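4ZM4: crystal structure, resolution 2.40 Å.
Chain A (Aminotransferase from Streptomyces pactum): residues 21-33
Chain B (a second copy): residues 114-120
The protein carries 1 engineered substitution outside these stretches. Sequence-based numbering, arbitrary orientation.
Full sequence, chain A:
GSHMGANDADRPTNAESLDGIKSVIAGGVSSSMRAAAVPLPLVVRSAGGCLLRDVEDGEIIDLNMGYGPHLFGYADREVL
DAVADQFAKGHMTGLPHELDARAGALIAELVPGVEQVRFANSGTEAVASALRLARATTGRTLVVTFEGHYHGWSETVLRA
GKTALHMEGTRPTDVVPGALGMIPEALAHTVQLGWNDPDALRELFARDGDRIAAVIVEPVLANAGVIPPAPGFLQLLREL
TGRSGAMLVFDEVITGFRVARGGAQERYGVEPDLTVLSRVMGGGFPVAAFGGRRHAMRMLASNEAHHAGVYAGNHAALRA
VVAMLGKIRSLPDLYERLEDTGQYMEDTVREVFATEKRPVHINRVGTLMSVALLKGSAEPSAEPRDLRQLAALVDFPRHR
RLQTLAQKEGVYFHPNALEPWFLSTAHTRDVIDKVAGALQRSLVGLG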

ATOM      1  N   ILE A  21      17.797  16.025   2.268  1.00 27.18           N
ATOM      2  CA  ILE A  21      16.699  15.090   1.974  1.00 26.63           C
ATOM      3  C   ILE A  21      15.925  15.559   0.741  1.00 25.25           C
ATOM      4  O   ILE A  21      15.633  14.747  -0.138  1.00 23.40           O
ATOM      5  CB  ILE A  21      15.803  14.887   3.206  1.00 27.22           C
ATOM      6  CG1 ILE A  21      16.577  14.078   4.271  1.00 26.52           C
ATOM      7  CG2 ILE A  21      14.494  14.190   2.843  1.00 25.98           C
ATOM      8  CD1 ILE A  21      15.925  14.073   5.642  1.00 25.76           C
ATOM      9  N   LYS A  22      15.674  16.862   0.671  1.00 24.03           N
ATOM     10  CA  LYS A  22      14.938  17.481  -0.434  1.00 25.71           C
ATOM     11  C   LYS A  22      15.618  17.422  -1.791  1.00 25.83           C
ATOM     12  O   LYS A  22      14.951  17.542  -2.802  1.00 26.80           O
ATOM     13  CB  LYS A  22      14.637  18.957  -0.155  1.00 26.83           C
ATOM     14  CG  LYS A  22      13.577  19.175   0.877  1.00 28.93           C
ATOM     15  CD  LYS A  22      13.408  20.652   1.166  1.00 32.24           C
ATOM     16  CE  LYS A  22      12.132  20.887   1.967  1.00 35.42           C
ATOM     17  NZ  LYS A  22      11.931  22.334   2.210  1.00 36.51           N
ATOM     18  N   SER A  23      16.920  17.229  -1.833  1.00 25.33           N
ATOM     19  CA  SER A  23      17.564  17.065  -3.131  1.00 26.67           C
ATOM     20  C   SER A  23      17.258  15.687  -3.775  1.00 24.87           C
ATOM     21  O   SER A  23      17.411  15.545  -4.969  1.00 28.07           O
ATOM     22  CB  SER A  23      19.069  17.279  -3.032  1.00 24.38           C
ATOM     23  OG  SER A  23      19.662  16.139  -2.480  1.00 25.47           O
ATOM     24  N   VAL A  24      16.824  14.711  -2.990  1.00 24.65           N
ATOM     25  CA  VAL A  24      16.423  13.385  -3.539  1.00 26.52           C
ATOM     26  C   VAL A  24      14.960  12.943  -3.278  1.00 22.78           C
ATOM     27  O   VAL A  24      14.504  12.034  -3.910  1.00 25.63           O
ATOM     28  CB  VAL A  24      17.408  12.262  -3.108  1.00 26.77           C
ATOM     29  CG1 VAL A  24      18.813  12.601  -3.601  1.00 28.49           C
ATOM     30  CG2 VAL A  24      17.439  12.065  -1.597  1.00 28.71           C
ATOM     31  N   ILE A  25      14.279  13.560  -2.324  1.00 22.08           N
ATOM     32  CA  ILE A  25      12.883  13.298  -2.057  1.00 21.42           C
ATOM     33  C   ILE A  25      12.129  14.563  -2.446  1.00 20.79           C
ATOM     34  O   ILE A  25      12.251  15.587  -1.801  1.00 20.52           O
ATOM     35  CB  ILE A  25      12.628  12.974  -0.563  1.00 21.77           C
ATOM     36  CG1 ILE A  25      13.549  11.871  -0.045  1.00 21.48           C
ATOM     37  CG2 ILE A  25      11.175  12.575  -0.318  1.00 21.34           C
ATOM     38  CD1 ILE A  25      13.419  10.551  -0.743  1.00 22.59           C
ATOM     39  N   ALA A  26      11.378  14.510  -3.534  1.00 23.50           N
ATOM     40  CA  ALA A  26      10.734  15.723  -4.067  1.00 24.56           C
ATOM     41  C   ALA A  26       9.760  16.248  -3.046  1.00 25.55           C
ATOM     42  O   ALA A  26       8.804  15.548  -2.686  1.00 28.85           O
ATOM     43  CB  ALA A  26      10.018  15.422  -5.385  1.00 23.29           C
ATOM     44  N   GLY A  27      10.017  17.455  -2.567  1.00 27.57           N
ATOM     45  CA  GLY A  27       9.189  18.082  -1.530  1.00 30.77           C
ATOM     46  C   GLY A  27       9.624  17.831  -0.082  1.00 30.15           C
ATOM     47  O   GLY A  27       9.073  18.417   0.846  1.00 29.96           O
ATOM     48  N   GLY A  28      10.629  16.980   0.118  1.00 31.21           N
ATOM     49  CA  GLY A  28      11.170  16.730   1.445  1.00 30.95           C
ATOM     50  C   GLY A  28      10.500  15.597   2.185  1.00 34.38           C
ATOM     51  O   GLY A  28      11.117  14.989   3.050  1.00 35.66           O
ATOM     52  N   VAL A  29       9.249  15.282   1.859  1.00 39.49           N
ATOM     53  CA  VAL A  29       8.608  14.085   2.455  1.00 40.88           C
ATOM     54  C   VAL A  29       7.704  13.455   1.417  1.00 37.27           C
ATOM     55  O   VAL A  29       7.181  14.140   0.535  1.00 37.75           O
ATOM     56  CB  VAL A  29       7.804  14.389   3.756  1.00 44.77           C
ATOM     57  CG1 VAL A  29       7.481  13.100   4.506  1.00 48.28           C
ATOM     58  CG2 VAL A  29       8.556  15.328   4.681  1.00 42.39           C
ATOM     59  N   SER A  30       7.549  12.136   1.504  1.00 37.64           N
ATOM     60  CA  SER A  30       6.786  11.381   0.497  1.00 34.90           C
ATOM     61  C   SER A  30       5.298  11.740   0.481  1.00 29.58           C
ATOM     62  O   SER A  30       4.648  11.676  -0.570  1.00 33.37           O
ATOM     63  CB  SER A  30       6.981   9.909   0.732  1.00 34.62           C
ATOM     64  OG  SER A  30       6.126   9.487   1.787  1.00 39.79           O
ATOM     65  N   SER A  31       4.765  12.150   1.625  1.00 26.53           N
ATOM     66  CA  SER A  31       3.355  12.524   1.722  1.00 27.61           C
ATOM     67  C   SER A  31       3.194  14.032   1.733  1.00 30.64           C
ATOM     68  O   SER A  31       3.761  14.719   2.602  1.00 35.98           O
ATOM     69  CB  SER A  31       2.712  11.929   2.967  1.00 26.40           C
ATOM     70  OG  SER A  31       1.548  12.658   3.334  1.00 24.66           O
ATOM     71  N   SER A  32       2.373  14.547   0.816  1.00 31.75           N
ATOM     72  CA  SER A  32       2.182  15.994   0.672  1.00 34.04           C
ATOM     73  C   SER A  32       1.722  16.711   1.949  1.00 40.74           C
ATOM     74  O   SER A  32       2.171  17.843   2.205  1.00 46.41           O
ATOM     75  CB  SER A  32       1.238  16.311  -0.491  1.00 33.01           C
ATOM     76  OG  SER A  32       1.861  16.017  -1.754  1.00 30.97           O
ATOM     77  N   MET A  33       0.919  16.056   2.793  1.00 41.06           N
ATOM     78  CA  MET A  33       0.547  16.650   4.086  1.00 48.22           C
ATOM     79  C   MET A  33       1.723  16.691   5.084  1.00 45.43           C
ATOM     80  O   MET A  33       1.999  17.740   5.681  1.00 54.05           O
ATOM     81  CB  MET A  33      -0.598  15.900   4.758  1.00 51.85           C
ATOM     82  CG  MET A  33      -1.923  15.939   4.025  1.00 57.66           C
ATOM     83  SD  MET A  33      -2.393  14.319   3.390  1.00 61.57           S
ATOM     84  CE  MET A  33      -1.696  14.459   1.742  1.00 60.08           C
TER
ATOM     85  N   VAL B 114      16.222   8.668 -12.857  1.00 31.54           N
ATOM     86  CA  VAL B 114      15.686   9.114 -11.573  1.00 31.10           C
ATOM     87  C   VAL B 114      16.685   9.946 -10.793  1.00 31.69           C
ATOM     88  O   VAL B 114      17.780   9.469 -10.480  1.00 37.43           O
ATOM     89  CB  VAL B 114      15.262   7.925 -10.682  1.00 30.40           C
ATOM     90  CG1 VAL B 114      14.811   8.411  -9.308  1.00 29.37           C
ATOM     91  CG2 VAL B 114      14.158   7.124 -11.347  1.00 30.42           C
ATOM     92  N   GLU B 115      16.301  11.178 -10.476  1.00 29.43           N
ATOM     93  CA  GLU B 115      17.069  12.037  -9.570  1.00 28.52           C
ATOM     94  C   GLU B 115      16.337  12.299  -8.245  1.00 25.12           C
ATOM     95  O   GLU B 115      16.967  12.521  -7.230  1.00 26.18           O
ATOM     96  CB  GLU B 115      17.389  13.358 -10.260  1.00 28.85           C
ATOM     97  CG  GLU B 115      18.281  13.179 -11.480  1.00 30.10           C
ATOM     98  CD  GLU B 115      18.558  14.477 -12.256  1.00 29.66           C
ATOM     99  OE1 GLU B 115      17.703  15.371 -12.304  1.00 28.95           O
ATOM    100  OE2 GLU B 115      19.658  14.588 -12.814  1.00 33.49           O
ATOM    101  N   GLN B 116      15.015  12.317  -8.269  1.00 24.25           N
ATOM    102  CA  GLN B 116      14.188  12.492  -7.072  1.00 23.56           C
ATOM    103  C   GLN B 116      13.038  11.491  -7.101  1.00 22.88           C
ATOM    104  O   GLN B 116      12.557  11.096  -8.174  1.00 20.49           O
ATOM    105  CB  GLN B 116      13.584  13.892  -7.037  1.00 24.86           C
ATOM    106  CG  GLN B 116      14.587  15.010  -6.957  1.00 27.67           C
ATOM    107  CD  GLN B 116      13.914  16.387  -6.902  1.00 30.70           C
ATOM    108  OE1 GLN B 116      13.086  16.734  -7.761  1.00 31.72           O
ATOM    109  NE2 GLN B 116      14.313  17.195  -5.930  1.00 32.05           N
ATOM    110  N   VAL B 117      12.571  11.106  -5.923  1.00 23.21           N
ATOM    111  CA  VAL B 117      11.485  10.139  -5.811  1.00 23.03           C
ATOM    112  C   VAL B 117      10.499  10.554  -4.741  1.00 23.09           C
ATOM    113  O   VAL B 117      10.777  11.453  -3.938  1.00 23.50           O
ATOM    114  CB  VAL B 117      12.005   8.715  -5.453  1.00 22.13           C
ATOM    115  CG1 VAL B 117      12.884   8.166  -6.532  1.00 20.95           C
ATOM    116  CG2 VAL B 117      12.780   8.717  -4.130  1.00 24.42           C
ATOM    117  N   ARG B 118       9.342   9.892  -4.751  1.00 22.51           N
ATOM    118  CA  ARG B 118       8.496   9.792  -3.574  1.00 21.43           C
ATOM    119  C   ARG B 118       8.174   8.325  -3.359  1.00 21.21           C
ATOM    120  O   ARG B 118       8.146   7.543  -4.300  1.00 21.96           O
ATOM    121  CB  ARG B 118       7.245  10.613  -3.714  1.00 22.96           C
ATOM    122  CG  ARG B 118       7.495  12.102  -3.537  1.00 24.55           C
ATOM    123  CD  ARG B 118       6.285  12.802  -2.959  1.00 24.70           C
ATOM    124  NE  ARG B 118       6.396  14.249  -2.981  1.00 25.08           N
ATOM    125  CZ  ARG B 118       5.487  15.069  -2.460  1.00 27.45           C
ATOM    126  NH1 ARG B 118       4.388  14.585  -1.867  1.00 26.06           N
ATOM    127  NH2 ARG B 118       5.679  16.383  -2.508  1.00 29.21           N
ATOM    128  N   PHE B 119       8.040   7.950  -2.096  1.00 19.82           N
ATOM    129  CA  PHE B 119       7.777   6.572  -1.720  1.00 18.63           C
ATOM    130  C   PHE B 119       6.297   6.335  -1.468  1.00 17.24           C
ATOM    131  O   PHE B 119       5.542   7.263  -1.166  1.00 14.83           O
ATOM    132  CB  PHE B 119       8.559   6.189  -0.473  1.00 18.75           C
ATOM    133  CG  PHE B 119      10.047   6.131  -0.706  1.00 19.23           C
ATOM    134  CD1 PHE B 119      10.612   5.009  -1.314  1.00 18.49           C
ATOM    135  CD2 PHE B 119      10.849   7.192  -0.364  1.00 17.43           C
ATOM    136  CE1 PHE B 119      11.953   4.959  -1.561  1.00 19.27           C
ATOM    137  CE2 PHE B 119      12.189   7.138  -0.616  1.00 18.51           C
ATOM    138  CZ  PHE B 119      12.747   6.031  -1.222  1.00 18.31           C
ATOM    139  N   ALA B 120       5.930   5.055  -1.588  1.00 16.34           N
ATOM    140  CA  ALA B 120       4.581   4.578  -1.371  1.00 16.92           C
ATOM    141  C   ALA B 120       4.702   3.199  -0.752  1.00 18.15           C
ATOM    142  O   ALA B 120       5.798   2.653  -0.664  1.00 17.12           O
ATOM    143  CB  ALA B 120       3.814   4.511  -2.702  1.00 15.86           C
TER

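The guanidinium of Arg B118 is wrapped by the loop of chain A and binds three of its residues at once. Arg B118 NE donates to Ala A26 O at 2.8 Å, and NH2 adds a weak bond to the same oxygen at 3.2 Å. Arg B118 NH1 donates to Ser A30 O at 3.2 Å and to Ser A32 OG at 2.9 Å. These three acceptors lie near the guanidinium plane, where its N-H groups point. Val A29 O sits instead over one face, 3.6 Å from Arg B118 CZ. Two of the three acceptors are backbone carbonyls; the third is a serine hydroxyl oxygen. No acidic group of this stretch takes part.

The loop curves through a type II turn from Ile A25 to Gly A28, closed by Gly A28 N to Ile A25 O at 2.9 Å. Gly A27 has positive phi there. A CB on it would be jammed against the preceding carbonyl and would also lie 2.5 Å from Arg B118 NH2.

At the start of the turn, the two backbones form a single beta bridge between Ile A25 and Val B117. Val B117 N donates to Val A24 O at 2.9 Å, and Ala A26 N donates to Val B117 O at 3.1 Å. Both oxygens also receive a CA-H contact: Gln B116 CA lies 3.2 Å from Val A24 O, and Ile A25 CA lies 3.4 Å from Val B117 O. Further back along chain A, Gln B116 NE2 makes a weak bond to Lys A22 O at 3.2 Å.

Apolar packing centres on Ile A25. Ile A25 CD1 reaches the edge of the Phe B119 ring, 3.6 Å from Phe B119 CE2, and lies 3.9 Å from Val B117 CG2. Apart from these apolar contacts, Ser A30 CB lies 3.6 Å from the carbonyl oxygen Phe B119 O.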